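Local coordinates for protein glycoside Hydrolase (Bacteroides uniformis, PDB 5TA0) that probably hydrolyses agarose-type galactans as a family 86 glycoside hydrolase, and here, as a point variant, binds neoagarooctaose, at residues Ala63-Leu69 and Glu404-Ser408; Arg75-Val79 and Tyr414-Lys418; Ser298-Thr303 and Arg599-Val605; Gly567-Ser573 and Phe625-His631. One frame throughout, in Å; residues are numbered along the deposited sequence.

Contact 1: Ala63-Leu69 and Glu404-Ser408; sequences ANKIADL and EYVYS
Lys-65 crosses to segment 404-408. Its CB lies 3.5 Å from Tyr-405 O; CG stands anti to the backbone N (chi1 -172°), sending the chain alongside Val-406, where CD and CE run beside CG1 (CE at 3.8 Å). Bends at chi3 and chi4 bring NZ to Glu-404 OE1 in a salt bridge of 3.2 Å, weak as a hydrogen bond; Glu-395 forms a long, weak ion pair with it. A lysine in place of Glu-404 would probably leave the Lys-65 ammonium without this carboxylate and bring a second positive charge near it. A single beta bridge between the Asn-64 and Tyr-405 backbones joins the loop before helix 69-76 to the two-stranded antiparallel sheet of 392-394 and 405-407: Tyr-405 N gives to Ala-63 O (2.8 Å) and Lys-65 N to Tyr-405 O (2.9 Å), both nearly straight. Water 1 links Tyr-405 O to Ile-66 N. Ile-66 CD1 touches Tyr-407 CE2 at 3.9 Å, and Leu-69 CD1 lies 3.6 Å from Tyr-407 OH, which bonds to Asp-72.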
loop_
_atom_site.group_PDB
_atom_site.type_symbol
_atom_site.label_atom_id
_atom_site.label_comp_id
_atom_site.label_asym_id
_atom_site.label_seq_id
_atom_site.Cartn_x
_atom_site.Cartn_y
_atom_site.Cartn_z
ATOM N N ALA A 63 -13.648 19.222 20.605
ATOM C CA ALA A 63 -14.229 18.028 21.206
ATOM C C ALA A 63 -13.225 16.932 21.520
ATOM O O ALA A 63 -13.643 15.789 21.708
ATOM C CB ALA A 63 -15.353 17.490 20.343
ATOM N N ASN A 64 -11.945 17.265 21.632
ATOM C CA ASN A 64 -10.894 16.298 21.927
ATOM C C ASN A 64 -10.352 16.445 23.348
ATOM O O ASN A 64 -10.173 17.567 23.836
ATOM C CB ASN A 64 -9.743 16.450 20.926
ATOM C CG ASN A 64 -10.216 16.378 19.484
ATOM O OD1 ASN A 64 -11.067 15.575 19.143
ATOM N ND2 ASN A 64 -9.671 17.235 18.624
ATOM N N LYS A 65 -10.082 15.322 24.008
ATOM C CA LYS A 65 -9.478 15.356 25.354
ATOM C C LYS A 65 -8.140 16.096 25.343
ATOM O O LYS A 65 -7.864 16.899 26.239
ATOM C CB LYS A 65 -9.278 13.950 25.883
ATOM C CG LYS A 65 -8.848 13.892 27.345
ATOM C CD LYS A 65 -9.336 12.626 28.052
ATOM C CE LYS A 65 -10.862 12.496 28.101
ATOM N NZ LYS A 65 -11.604 13.772 28.362
ATOM N N ILE A 66 -7.312 15.817 24.333
ATOM C CA ILE A 66 -6.012 16.475 24.160
ATOM C C ILE A 66 -6.216 17.838 23.479
ATOM O O ILE A 66 -6.784 17.939 22.383
ATOM C CB ILE A 66 -5.028 15.575 23.366
ATOM C CG1 ILE A 66 -4.769 14.261 24.121
ATOM C CG2 ILE A 66 -3.714 16.309 23.130
ATOM C CD1 ILE A 66 -3.910 13.280 23.367
ATOM N N ALA A 67 -5.755 18.900 24.149
ATOM C CA ALA A 67 -5.998 20.259 23.705
ATOM C C ALA A 67 -5.250 20.575 22.411
ATOM O O ALA A 67 -5.837 21.141 21.491
ATOM C CB ALA A 67 -5.595 21.259 24.778
ATOM N N ASP A 68 -3.978 20.193 22.364
ATOM C CA ASP A 68 -3.172 20.347 21.143
ATOM C C ASP A 68 -2.909 18.959 20.559
ATOM O O ASP A 68 -1.854 18.356 20.753
ATOM C CB ASP A 68 -1.877 21.122 21.388
ATOM C CG ASP A 68 -1.181 21.520 20.091
ATOM O OD1 ASP A 68 -1.543 20.998 19.015
ATOM O OD2 ASP A 68 -0.254 22.363 20.135
ATOM N N LEU A 69 -3.899 18.481 19.814
ATOM C CA LEU A 69 -3.852 17.141 19.269
ATOM C C LEU A 69 -2.848 17.007 18.110
ATOM O O LEU A 69 -2.209 15.966 17.969
ATOM C CB LEU A 69 -5.236 16.679 18.846
ATOM C CG LEU A 69 -5.335 15.221 18.392
ATOM C CD1 LEU A 69 -5.020 14.240 19.517
ATOM C CD2 LEU A 69 -6.724 14.969 17.844
ATOM N N GLU A 404 -15.964 13.330 25.095
ATOM C CA GLU A 404 -14.876 13.868 24.293
ATOM C C GLU A 404 -14.135 12.756 23.583
ATOM O O GLU A 404 -14.130 11.608 24.012
ATOM C CB GLU A 404 -13.892 14.628 25.172
ATOM C CG GLU A 404 -14.504 15.824 25.880
ATOM C CD GLU A 404 -13.466 16.851 26.271
ATOM O OE1 GLU A 404 -12.570 16.499 27.083
ATOM O OE2 GLU A 404 -13.553 17.985 25.746
ATOM N N TYR A 405 -13.451 13.127 22.507
ATOM C CA TYR A 405 -12.679 12.159 21.746
ATOM C C TYR A 405 -11.340 11.823 22.399
ATOM O O TYR A 405 -10.625 12.702 22.893
ATOM C CB TYR A 405 -12.425 12.699 20.335
ATOM C CG TYR A 405 -13.589 12.577 19.399
ATOM C CD1 TYR A 405 -14.506 13.600 19.229
ATOM C CD2 TYR A 405 -13.761 11.424 18.650
ATOM C CE1 TYR A 405 -15.556 13.484 18.332
ATOM C CE2 TYR A 405 -14.799 11.296 17.752
ATOM C CZ TYR A 405 -15.689 12.330 17.577
ATOM O OH TYR A 405 -16.703 12.212 16.686
ATOM N N VAL A 406 -11.002 10.548 22.345
ATOM C CA VAL A 406 -9.736 9.998 22.797
ATOM C C VAL A 406 -9.205 9.083 21.673
ATOM O O VAL A 406 -9.938 8.733 20.758
ATOM C CB VAL A 406 -9.908 9.177 24.084
ATOM C CG1 VAL A 406 -10.406 10.078 25.208
ATOM C CG2 VAL A 406 -10.847 7.976 23.906
ATOM N N TYR A 407 -7.953 8.662 21.755
ATOM C CA TYR A 407 -7.422 7.760 20.719
ATOM C C TYR A 407 -8.175 6.447 20.707
ATOM O O TYR A 407 -8.503 5.884 21.763
ATOM C CB TYR A 407 -5.947 7.467 20.923
ATOM C CG TYR A 407 -5.021 8.618 20.597
ATOM C CD1 TYR A 407 -5.052 9.237 19.346
ATOM C CD2 TYR A 407 -4.075 9.050 21.513
ATOM C CE1 TYR A 407 -4.190 10.273 19.038
ATOM C CE2 TYR A 407 -3.210 10.097 21.216
ATOM C CZ TYR A 407 -3.265 10.705 19.971
ATOM O OH TYR A 407 -2.412 11.749 19.641
ATOM N N SER A 408 -8.468 5.955 19.504
ATOM C CA SER A 408 -8.857 4.576 19.298
ATOM C C SER A 408 -7.635 3.685 19.489
ATOM O O SER A 408 -6.531 4.183 19.762
ATOM C CB SER A 408 -9.425 4.381 17.907
ATOM O OG SER A 408 -8.359 4.394 16.941
HETATM O O HOH W 1 -7.983 13.697 22.331
#

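Contact 2: Arg75-Val79 and Tyr414-Lys418; sequences RKYDV and YQLWK. With EDO (1,2-ethanediol), chain O.
Two helix ends meet here on the barrel side of the enzyme, where Tyr-77 packs against Gln-415 and Lys-418 while Val-79 meets Tyr-414. Helix 69-76 closes in a Schellman motif with Asp-78, at positive phi, as its C-prime residue; the chain then turns into strand 80-84. Tyr-77 buries more surface than any other residue here. Gln-415 CG approaches Tyr-77 CE1 at 3.6 Å, and the extended chain beyond CG delivers the amide to the hydroxyl: NE2 donates to Tyr-77 OH at 3.1 Å, almost straight (174°) and in the amide plane, with ring and amide planes 66° apart. The Lys-418 side chain crosses that of Tyr-77 at about a right angle, CD lying 3.9 Å from Tyr-77 CD1. Its NZ is joined to Lys-76 O through waters 2 and 3, and water 4 donates to both Tyr-77 O and Tyr-414 O. Val-79 brings both methyls to the Tyr-414 ring, CG2 at 3.6 Å from CD2 and CG1 at 3.7 Å from CE2. At the far end Tyr-414 OH bonds to Asn-50 O and accepts from a bound ethanediol. Helix 411-416 thus packs on a helix-to-strand turn that leads into strand 80-84, an element of the alpha/beta barrel.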
loop_
_atom_site.group_PDB
_atom_site.type_symbol
_atom_site.label_atom_id
_atom_site.label_comp_id
_atom_site.label_asym_id
_atom_site.label_seq_id
_atom_site.Cartn_x
_atom_site.Cartn_y
_atom_site.Cartn_z
ATOM N N ARG A 75 3.400 15.754 15.657
ATOM C CA ARG A 75 4.767 16.088 16.069
ATOM C C ARG A 75 5.389 15.012 16.962
ATOM O O ARG A 75 6.449 14.486 16.642
ATOM C CB ARG A 75 4.823 17.477 16.715
ATOM C CG ARG A 75 6.243 17.977 16.973
ATOM C CD ARG A 75 6.914 17.517 18.260
ATOM N NE ARG A 75 6.095 17.639 19.469
ATOM C CZ ARG A 75 6.325 16.989 20.619
ATOM N NH1 ARG A 75 5.508 17.157 21.656
ATOM N NH2 ARG A 75 7.359 16.157 20.749
ATOM N N LYS A 76 4.728 14.681 18.069
ATOM C CA LYS A 76 5.331 13.743 19.032
ATOM C C LYS A 76 5.562 12.345 18.432
ATOM O O LYS A 76 6.608 11.746 18.651
ATOM C CB LYS A 76 4.488 13.630 20.306
ATOM C CG LYS A 76 5.075 12.642 21.297
ATOM C CD LYS A 76 4.375 12.664 22.642
ATOM C CE LYS A 76 3.180 11.741 22.667
ATOM N NZ LYS A 76 2.539 11.754 24.013
ATOM N N TYR A 77 4.606 11.839 17.651
ATOM C CA TYR A 77 4.789 10.516 17.043
ATOM C C TYR A 77 5.467 10.565 15.666
ATOM O O TYR A 77 5.851 9.514 15.144
ATOM C CB TYR A 77 3.471 9.767 16.989
ATOM C CG TYR A 77 2.980 9.340 18.360
ATOM C CD1 TYR A 77 3.671 8.382 19.104
ATOM C CD2 TYR A 77 1.827 9.887 18.903
ATOM C CE1 TYR A 77 3.220 8.012 20.366
ATOM C CE2 TYR A 77 1.361 9.497 20.151
ATOM C CZ TYR A 77 2.061 8.565 20.868
ATOM O OH TYR A 77 1.605 8.182 22.127
ATOM N N ASP A 78 5.639 11.773 15.107
ATOM C CA ASP A 78 6.273 11.972 13.777
ATOM C C ASP A 78 5.510 11.205 12.697
ATOM O O ASP A 78 6.008 10.264 12.069
ATOM C CB ASP A 78 7.754 11.603 13.779
ATOM C CG ASP A 78 8.490 12.117 12.562
ATOM O OD1 ASP A 78 8.350 13.305 12.267
ATOM O OD2 ASP A 78 9.247 11.372 11.946
ATOM N N VAL A 79 4.281 11.669 12.500
ATOM C CA VAL A 79 3.316 11.034 11.615
ATOM C C VAL A 79 2.959 11.992 10.494
ATOM O O VAL A 79 2.710 13.164 10.753
ATOM C CB VAL A 79 2.045 10.609 12.374
ATOM C CG1 VAL A 79 1.036 9.953 11.435
ATOM C CG2 VAL A 79 2.398 9.674 13.523
ATOM N N TYR A 414 1.123 3.731 15.542
ATOM C CA TYR A 414 2.079 4.839 15.540
ATOM C C TYR A 414 2.997 4.796 16.761
ATOM O O TYR A 414 4.141 5.217 16.690
ATOM C CB TYR A 414 1.347 6.190 15.354
ATOM C CG TYR A 414 0.546 6.148 14.076
ATOM C CD1 TYR A 414 -0.797 5.776 14.066
ATOM C CD2 TYR A 414 1.161 6.370 12.852
ATOM C CE1 TYR A 414 -1.508 5.669 12.876
ATOM C CE2 TYR A 414 0.474 6.274 11.646
ATOM C CZ TYR A 414 -0.866 5.911 11.655
ATOM O OH TYR A 414 -1.581 5.745 10.487
ATOM N N GLN A 415 2.504 4.237 17.871
ATOM C CA GLN A 415 3.328 3.981 19.033
ATOM C C GLN A 415 4.356 2.892 18.734
ATOM O O GLN A 415 5.546 3.014 19.077
ATOM C CB GLN A 415 2.449 3.610 20.245
ATOM C CG GLN A 415 1.642 4.792 20.729
ATOM C CD GLN A 415 0.514 4.455 21.675
ATOM O OE1 GLN A 415 -0.035 3.362 21.672
ATOM N NE2 GLN A 415 0.136 5.446 22.465
ATOM N N LEU A 416 3.936 1.852 18.043
ATOM C CA LEU A 416 4.827 0.756 17.694
ATOM C C LEU A 416 5.973 1.222 16.797
ATOM O O LEU A 416 7.118 0.821 17.000
ATOM C CB LEU A 416 4.045 -0.365 17.011
ATOM C CG LEU A 416 4.789 -1.579 16.479
ATOM C CD1 LEU A 416 5.416 -2.371 17.609
ATOM C CD2 LEU A 416 3.848 -2.449 15.668
ATOM N N TRP A 417 5.643 2.054 15.808
ATOM C CA TRP A 417 6.620 2.505 14.807
ATOM C C TRP A 417 7.311 3.811 15.188
ATOM O O TRP A 417 8.065 4.376 14.396
ATOM C CB TRP A 417 5.928 2.626 13.423
ATOM C CG TRP A 417 5.665 1.280 12.813
ATOM C CD1 TRP A 417 4.549 0.475 13.010
ATOM C CD2 TRP A 417 6.527 0.535 11.937
ATOM N NE1 TRP A 417 4.689 -0.690 12.326
ATOM C CE2 TRP A 417 5.891 -0.684 11.660
ATOM C CE3 TRP A 417 7.777 0.784 11.355
ATOM C CZ2 TRP A 417 6.458 -1.646 10.810
ATOM C CZ3 TRP A 417 8.320 -0.160 10.509
ATOM C CH2 TRP A 417 7.680 -1.354 10.250
ATOM N N LYS A 418 7.077 4.324 16.398
ATOM C CA LYS A 418 7.705 5.574 16.849
ATOM C C LYS A 418 9.241 5.450 16.731
ATOM O O LYS A 418 9.815 4.402 17.027
ATOM C CB LYS A 418 7.288 5.891 18.294
ATOM C CG LYS A 418 7.620 7.286 18.753
ATOM C CD LYS A 418 7.254 7.491 20.213
ATOM C CE LYS A 418 7.376 8.930 20.660
ATOM N NZ LYS A 418 8.785 9.419 20.671
HETATM C C1 EDO O . -3.398 2.826 11.347
HETATM O O1 EDO O . -2.164 2.797 10.696
HETATM C C2 EDO O . -3.659 1.378 11.684
HETATM O O2 EDO O . -4.406 0.879 10.579
HETATM O O HOH W 2 9.037 10.548 17.885
HETATM O O HOH W 3 8.514 12.307 20.881
HETATM O O HOH W 4 5.228 6.786 14.655
#

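Contact 3: Ser298-Thr303 and Arg599-Val605; sequences SNMEAT and RASFFGV. With EDO (1,2-ethanediol), chain U.
Two hydrogen bonds fasten the first turn of helix 298-315 to strand 602-609. Asn-299 ND2 donates to Phe-603 O (3.0 Å, 165°) in its own amide plane, with CG anti to the backbone N (chi1 178°) swinging the amide off the helix toward the strand. Val-605 N meets Ser-298 O at 3.1 Å from above the carbonyl plane; Ala-302 N reaches that oxygen from the opposite face. The two elements cross at 76°, seating a barrel helix on an edge strand of the five-stranded sheet, in the part assigned to the porphyranase C-terminal family. Asn-299 ND2 sits over the centre of the Arg-599 guanidinium, 3.8 Å above its plane; Gln-596 and a salt bridge to Glu-253 hold the guanidinium. A leucine at Asn-299 would probably leave Phe-603 O without its side-chain donor. In the apolar packing, Ala-302 CB makes a CH-pi contact over a face of Phe-603, 3.6 Å from the ring centroid, and Val-605 CG2 presses on Ala-302 CA at 3.5 Å. A CB on Gly-604 would clash with Ser-298 OG.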
loop_
_atom_site.group_PDB
_atom_site.type_symbol
_atom_site.label_atom_id
_atom_site.label_comp_id
_atom_site.label_asym_id
_atom_site.label_seq_id
_atom_site.Cartn_x
_atom_site.Cartn_y
_atom_site.Cartn_z
ATOM N N SER A 298 1.441 -14.165 0.270
ATOM C CA SER A 298 1.791 -14.394 -1.117
ATOM C C SER A 298 0.827 -13.799 -2.145
ATOM O O SER A 298 1.219 -13.571 -3.298
ATOM C CB SER A 298 1.979 -15.890 -1.421
ATOM O OG SER A 298 0.732 -16.597 -1.541
ATOM N N ASN A 299 -0.440 -13.632 -1.756
ATOM C CA ASN A 299 -1.444 -13.100 -2.707
ATOM C C ASN A 299 -1.087 -11.682 -3.205
ATOM O O ASN A 299 -0.991 -11.458 -4.402
ATOM C CB ASN A 299 -2.835 -13.175 -2.065
ATOM C CG ASN A 299 -3.936 -12.603 -2.933
ATOM O OD1 ASN A 299 -4.453 -11.520 -2.660
ATOM N ND2 ASN A 299 -4.273 -13.293 -4.009
ATOM N N MET A 300 -0.869 -10.739 -2.296
ATOM C CA MET A 300 -0.505 -9.382 -2.734
ATOM C C MET A 300 0.841 -9.337 -3.450
ATOM O O MET A 300 1.045 -8.503 -4.329
ATOM C CB MET A 300 -0.567 -8.379 -1.578
ATOM C CG MET A 300 0.463 -8.552 -0.501
ATOM S SD MET A 300 0.202 -7.503 0.941
ATOM C CE MET A 300 0.800 -5.926 0.362
ATOM N N GLU A 301 1.725 -10.271 -3.132
ATOM C CA GLU A 301 2.971 -10.368 -3.887
ATOM C C GLU A 301 2.698 -10.675 -5.375
ATOM O O GLU A 301 3.349 -10.147 -6.277
ATOM C CB GLU A 301 3.882 -11.453 -3.290
ATOM C CG GLU A 301 4.436 -11.148 -1.904
ATOM C CD GLU A 301 5.332 -9.928 -1.877
ATOM O OE1 GLU A 301 6.197 -9.796 -2.760
ATOM O OE2 GLU A 301 5.133 -9.084 -0.987
ATOM N N ALA A 302 1.718 -11.547 -5.620
ATOM C CA ALA A 302 1.326 -11.905 -6.982
ATOM C C ALA A 302 0.668 -10.724 -7.707
ATOM O O ALA A 302 0.958 -10.483 -8.868
ATOM C CB ALA A 302 0.410 -13.117 -6.972
ATOM N N THR A 303 -0.214 -10.022 -7.000
ATOM C CA THR A 303 -0.858 -8.848 -7.574
ATOM C C THR A 303 0.186 -7.831 -8.039
ATOM O O THR A 303 0.185 -7.376 -9.177
ATOM C CB THR A 303 -1.777 -8.203 -6.529
ATOM O OG1 THR A 303 -2.688 -9.204 -6.031
ATOM C CG2 THR A 303 -2.542 -7.040 -7.092
ATOM N N ARG A 599 -10.539 -18.580 -0.013
ATOM C CA ARG A 599 -10.549 -18.005 -1.344
ATOM C C ARG A 599 -10.996 -19.060 -2.345
ATOM O O ARG A 599 -10.788 -20.255 -2.140
ATOM C CB ARG A 599 -9.175 -17.451 -1.714
ATOM C CG ARG A 599 -8.755 -16.223 -0.879
ATOM C CD ARG A 599 -7.338 -15.718 -1.136
ATOM N NE ARG A 599 -6.968 -16.045 -2.482
ATOM C CZ ARG A 599 -7.381 -15.432 -3.586
ATOM N NH1 ARG A 599 -8.132 -14.346 -3.572
ATOM N NH2 ARG A 599 -7.054 -15.963 -4.717
ATOM N N ALA A 600 -11.590 -18.599 -3.427
ATOM C CA ALA A 600 -12.142 -19.498 -4.435
ATOM C C ALA A 600 -11.074 -20.292 -5.175
ATOM O O ALA A 600 -11.361 -21.350 -5.731
ATOM C CB ALA A 600 -13.013 -18.731 -5.427
ATOM N N SER A 601 -9.846 -19.771 -5.227
ATOM C CA SER A 601 -8.706 -20.444 -5.832
ATOM C C SER A 601 -7.465 -19.871 -5.170
ATOM O O SER A 601 -7.559 -18.874 -4.420
ATOM C CB SER A 601 -8.647 -20.177 -7.334
ATOM O OG SER A 601 -8.357 -18.798 -7.596
ATOM N N PHE A 602 -6.329 -20.483 -5.459
ATOM C CA PHE A 602 -5.029 -19.993 -4.996
ATOM C C PHE A 602 -4.456 -19.032 -6.021
ATOM O O PHE A 602 -4.347 -19.350 -7.178
ATOM C CB PHE A 602 -4.030 -21.146 -4.814
ATOM C CG PHE A 602 -2.697 -20.679 -4.293
ATOM C CD1 PHE A 602 -1.651 -20.318 -5.159
ATOM C CD2 PHE A 602 -2.506 -20.551 -2.935
ATOM C CE1 PHE A 602 -0.458 -19.854 -4.636
ATOM C CE2 PHE A 602 -1.319 -20.080 -2.417
ATOM C CZ PHE A 602 -0.298 -19.737 -3.263
ATOM N N PHE A 603 -4.071 -17.843 -5.566
ATOM C CA PHE A 603 -3.259 -16.908 -6.380
ATOM C C PHE A 603 -2.192 -16.330 -5.471
ATOM O O PHE A 603 -2.502 -15.644 -4.497
ATOM C CB PHE A 603 -4.121 -15.801 -7.000
ATOM C CG PHE A 603 -3.357 -14.837 -7.889
ATOM C CD1 PHE A 603 -2.434 -15.280 -8.831
ATOM C CD2 PHE A 603 -3.592 -13.467 -7.808
ATOM C CE1 PHE A 603 -1.775 -14.387 -9.647
ATOM C CE2 PHE A 603 -2.940 -12.570 -8.633
ATOM C CZ PHE A 603 -2.028 -13.030 -9.559
ATOM N N GLY A 604 -0.935 -16.664 -5.749
ATOM C CA GLY A 604 0.162 -16.227 -4.885
ATOM C C GLY A 604 1.501 -16.469 -5.512
ATOM O O GLY A 604 1.641 -17.309 -6.416
ATOM N N VAL A 605 2.511 -15.746 -5.013
ATOM C CA VAL A 605 3.901 -15.997 -5.399
ATOM C C VAL A 605 4.553 -17.000 -4.450
ATOM O O VAL A 605 4.594 -16.783 -3.237
ATOM C CB VAL A 605 4.693 -14.680 -5.435
ATOM C CG1 VAL A 605 6.190 -14.926 -5.565
ATOM C CG2 VAL A 605 4.193 -13.812 -6.557
HETATM C C1 EDO U . -7.922 -11.927 -0.785
HETATM O O1 EDO U . -7.264 -11.915 -2.031
HETATM C C2 EDO U . -9.255 -11.239 -0.906
HETATM O O2 EDO U . -9.281 -10.290 0.129
#

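Contact 4: Gly567-Ser573 and Phe625-His631; sequences GRNHGLS and FPDNGGH. With EDO (1,2-ethanediol), chain P.
Arg-568 and Asp-627 form a salt bridge, NH2 to OD1 at 2.8 Å, in which the carboxylate oxygen is met from above its own plane. The arginine lies where strand 558-568 of the C-terminal beta domain runs out into a loop opposite the loop that leads into antiparallel strand 631-642, and ties the two together. Its chain bends at chi3 (78°), turning the guanidinium toward Gly-629 and Asp-627: NE and NH1 both grip Gly-629 O side-on, at 2.9 and 2.7 Å, while NH2 also donates to Ser-573 O (2.8 Å), which fixes the group's rotation. Asp-627 uses its other oxygen: OD2 takes Ser-573 N on its syn lone pair at 2.9 Å, and water 6 joins it to Gly-571 O. Gly-567 and His-631 make a hydrogen-bonded pair through two backbone bonds. A CB on neighbouring Gly-630 would run into Gly-567 O. Outward from the charges, Leu-572 CB covers one guanidinium face and Phe-625 CD1 lies 3.3 Å from Arg-568 NH2. At the margin, Pro-626 CG rests on Ser-573 CB at 3.8 Å.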
loop_
_atom_site.group_PDB
_atom_site.type_symbol
_atom_site.label_atom_id
_atom_site.label_comp_id
_atom_site.label_asym_id
_atom_site.label_seq_id
_atom_site.Cartn_x
_atom_site.Cartn_y
_atom_site.Cartn_z
ATOM N N GLY A 567 -1.628 -19.062 -10.314
ATOM C CA GLY A 567 -3.066 -18.942 -10.096
ATOM C C GLY A 567 -3.732 -20.243 -10.507
ATOM O O GLY A 567 -3.838 -20.498 -11.703
ATOM N N ARG A 568 -4.129 -21.046 -9.522
ATOM C CA ARG A 568 -4.709 -22.377 -9.809
ATOM C C ARG A 568 -5.832 -22.628 -8.842
ATOM O O ARG A 568 -5.762 -22.273 -7.676
ATOM C CB ARG A 568 -3.687 -23.506 -9.666
ATOM C CG ARG A 568 -2.365 -23.255 -10.378
ATOM C CD ARG A 568 -1.577 -24.540 -10.532
ATOM N NE ARG A 568 -2.102 -25.350 -11.615
ATOM C CZ ARG A 568 -1.793 -26.630 -11.840
ATOM N NH1 ARG A 568 -2.316 -27.231 -12.899
ATOM N NH2 ARG A 568 -0.993 -27.294 -11.019
ATOM N N ASN A 569 -6.857 -23.327 -9.335
ATOM C CA ASN A 569 -7.883 -23.866 -8.448
ATOM C C ASN A 569 -7.307 -24.754 -7.356
ATOM O O ASN A 569 -6.240 -25.358 -7.514
ATOM C CB ASN A 569 -8.946 -24.633 -9.261
ATOM C CG ASN A 569 -9.883 -23.711 -10.010
ATOM O OD1 ASN A 569 -10.055 -22.557 -9.635
ATOM N ND2 ASN A 569 -10.509 -24.217 -11.071
ATOM N N HIS A 570 -7.992 -24.797 -6.220
ATOM C CA HIS A 570 -7.599 -25.648 -5.115
ATOM C C HIS A 570 -7.615 -27.111 -5.540
ATOM O O HIS A 570 -8.419 -27.503 -6.370
ATOM C CB HIS A 570 -8.514 -25.451 -3.914
ATOM C CG HIS A 570 -8.402 -24.096 -3.296
ATOM N ND1 HIS A 570 -7.207 -23.590 -2.829
ATOM C CD2 HIS A 570 -9.339 -23.155 -3.046
ATOM C CE1 HIS A 570 -7.419 -22.391 -2.309
ATOM N NE2 HIS A 570 -8.699 -22.105 -2.431
ATOM N N GLY A 571 -6.662 -27.868 -5.027
ATOM C CA GLY A 571 -6.492 -29.275 -5.435
ATOM C C GLY A 571 -5.435 -29.489 -6.500
ATOM O O GLY A 571 -4.995 -30.617 -6.735
ATOM N N LEU A 572 -5.020 -28.418 -7.162
ATOM C CA LEU A 572 -4.010 -28.493 -8.191
ATOM C C LEU A 572 -2.643 -28.203 -7.593
ATOM O O LEU A 572 -2.509 -27.391 -6.662
ATOM C CB LEU A 572 -4.319 -27.532 -9.322
ATOM C CG LEU A 572 -5.637 -27.781 -10.074
ATOM C CD1 LEU A 572 -5.893 -26.725 -11.142
ATOM C CD2 LEU A 572 -5.637 -29.179 -10.704
ATOM N N SER A 573 -1.624 -28.843 -8.159
ATOM C CA SER A 573 -0.278 -28.824 -7.582
ATOM C C SER A 573 0.330 -27.413 -7.573
ATOM O O SER A 573 0.216 -26.674 -8.559
ATOM C CB SER A 573 0.633 -29.767 -8.375
ATOM O OG SER A 573 1.973 -29.694 -7.920
ATOM N N PHE A 625 4.166 -29.081 -14.574
ATOM C CA PHE A 625 3.176 -29.493 -13.593
ATOM C C PHE A 625 2.627 -30.871 -13.958
ATOM O O PHE A 625 2.580 -31.204 -15.144
ATOM C CB PHE A 625 2.025 -28.485 -13.562
ATOM C CG PHE A 625 2.413 -27.123 -13.021
ATOM C CD1 PHE A 625 2.188 -26.800 -11.685
ATOM C CD2 PHE A 625 3.007 -26.181 -13.848
ATOM C CE1 PHE A 625 2.534 -25.534 -11.190
ATOM C CE2 PHE A 625 3.369 -24.924 -13.350
ATOM C CZ PHE A 625 3.139 -24.620 -12.028
ATOM N N PRO A 626 2.186 -31.636 -12.941
ATOM C CA PRO A 626 1.625 -32.984 -13.172
ATOM C C PRO A 626 0.144 -32.988 -13.572
ATOM O O PRO A 626 -0.391 -34.049 -13.924
ATOM C CB PRO A 626 1.790 -33.648 -11.814
ATOM C CG PRO A 626 1.623 -32.535 -10.833
ATOM C CD PRO A 626 2.333 -31.374 -11.499
ATOM N N ASP A 627 -0.511 -31.827 -13.543
ATOM C CA ASP A 627 -1.963 -31.730 -13.695
ATOM C C ASP A 627 -2.360 -30.527 -14.552
ATOM O O ASP A 627 -1.531 -29.637 -14.812
ATOM C CB ASP A 627 -2.642 -31.701 -12.328
ATOM C CG ASP A 627 -1.997 -30.711 -11.347
ATOM O OD1 ASP A 627 -1.056 -29.963 -11.737
ATOM O OD2 ASP A 627 -2.410 -30.716 -10.181
ATOM N N ASN A 628 -3.594 -30.541 -15.050
ATOM C CA ASN A 628 -4.100 -29.515 -15.957
ATOM C C ASN A 628 -4.776 -28.377 -15.204
ATOM O O ASN A 628 -5.434 -28.614 -14.195
ATOM C CB ASN A 628 -5.153 -30.103 -16.912
ATOM C CG ASN A 628 -4.562 -31.080 -17.898
ATOM O OD1 ASN A 628 -3.593 -30.776 -18.585
ATOM N ND2 ASN A 628 -5.157 -32.266 -17.985
ATOM N N GLY A 629 -4.611 -27.152 -15.715
ATOM C CA GLY A 629 -5.452 -26.035 -15.294
ATOM C C GLY A 629 -4.676 -24.911 -14.659
ATOM O O GLY A 629 -3.641 -25.109 -14.026
ATOM N N GLY A 630 -5.240 -23.727 -14.801
ATOM C CA GLY A 630 -4.674 -22.527 -14.193
ATOM C C GLY A 630 -3.543 -21.948 -15.022
ATOM O O GLY A 630 -3.296 -22.335 -16.162
ATOM N N HIS A 631 -2.835 -21.005 -14.402
ATOM C CA HIS A 631 -1.784 -20.253 -15.075
ATOM C C HIS A 631 -0.584 -20.034 -14.197
ATOM O O HIS A 631 -0.701 -19.958 -12.969
ATOM C CB HIS A 631 -2.288 -18.855 -15.464
ATOM C CG HIS A 631 -3.353 -18.840 -16.514
ATOM N ND1 HIS A 631 -4.680 -19.091 -16.233
ATOM C CD2 HIS A 631 -3.292 -18.561 -17.833
ATOM C CE1 HIS A 631 -5.385 -18.977 -17.347
ATOM N NE2 HIS A 631 -4.570 -18.672 -18.333
HETATM C C1 EDO P . -3.456 -24.073 -1.372
HETATM O O1 EDO P . -4.718 -24.167 -0.693
HETATM C C2 EDO P . -3.504 -25.015 -2.560
HETATM O O2 EDO P . -4.599 -24.669 -3.419
HETATM O O HOH W 5 -5.940 -19.565 -13.793
HETATM O O HOH W 6 -4.405 -32.385 -9.260
#

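The contacts form two pairs on opposite sides of the chain's centre. Contacts 1 and 2, with centres 16 Å apart, follow helix 69-76 from start to end and pair it with strand 405-407 and helix 411-416, so residues some 335 positions apart meet on the barrel. Contacts 3 and 4, their centres 13 Å apart, touch, because strands 602-609 and 558-568 are neighbours in the five-stranded sheet. Contact 3 ties that sheet to barrel helix 298-315, whereas contact 4 stays within the C-terminal beta domain. The centres of contacts 1 and 4 are 53 Å apart. Along the chain, the segments of contacts 1, 2 and 3 alternate; contact 4 opens after contacts 1 and 2 close, and its segments alternate with those of contact 3.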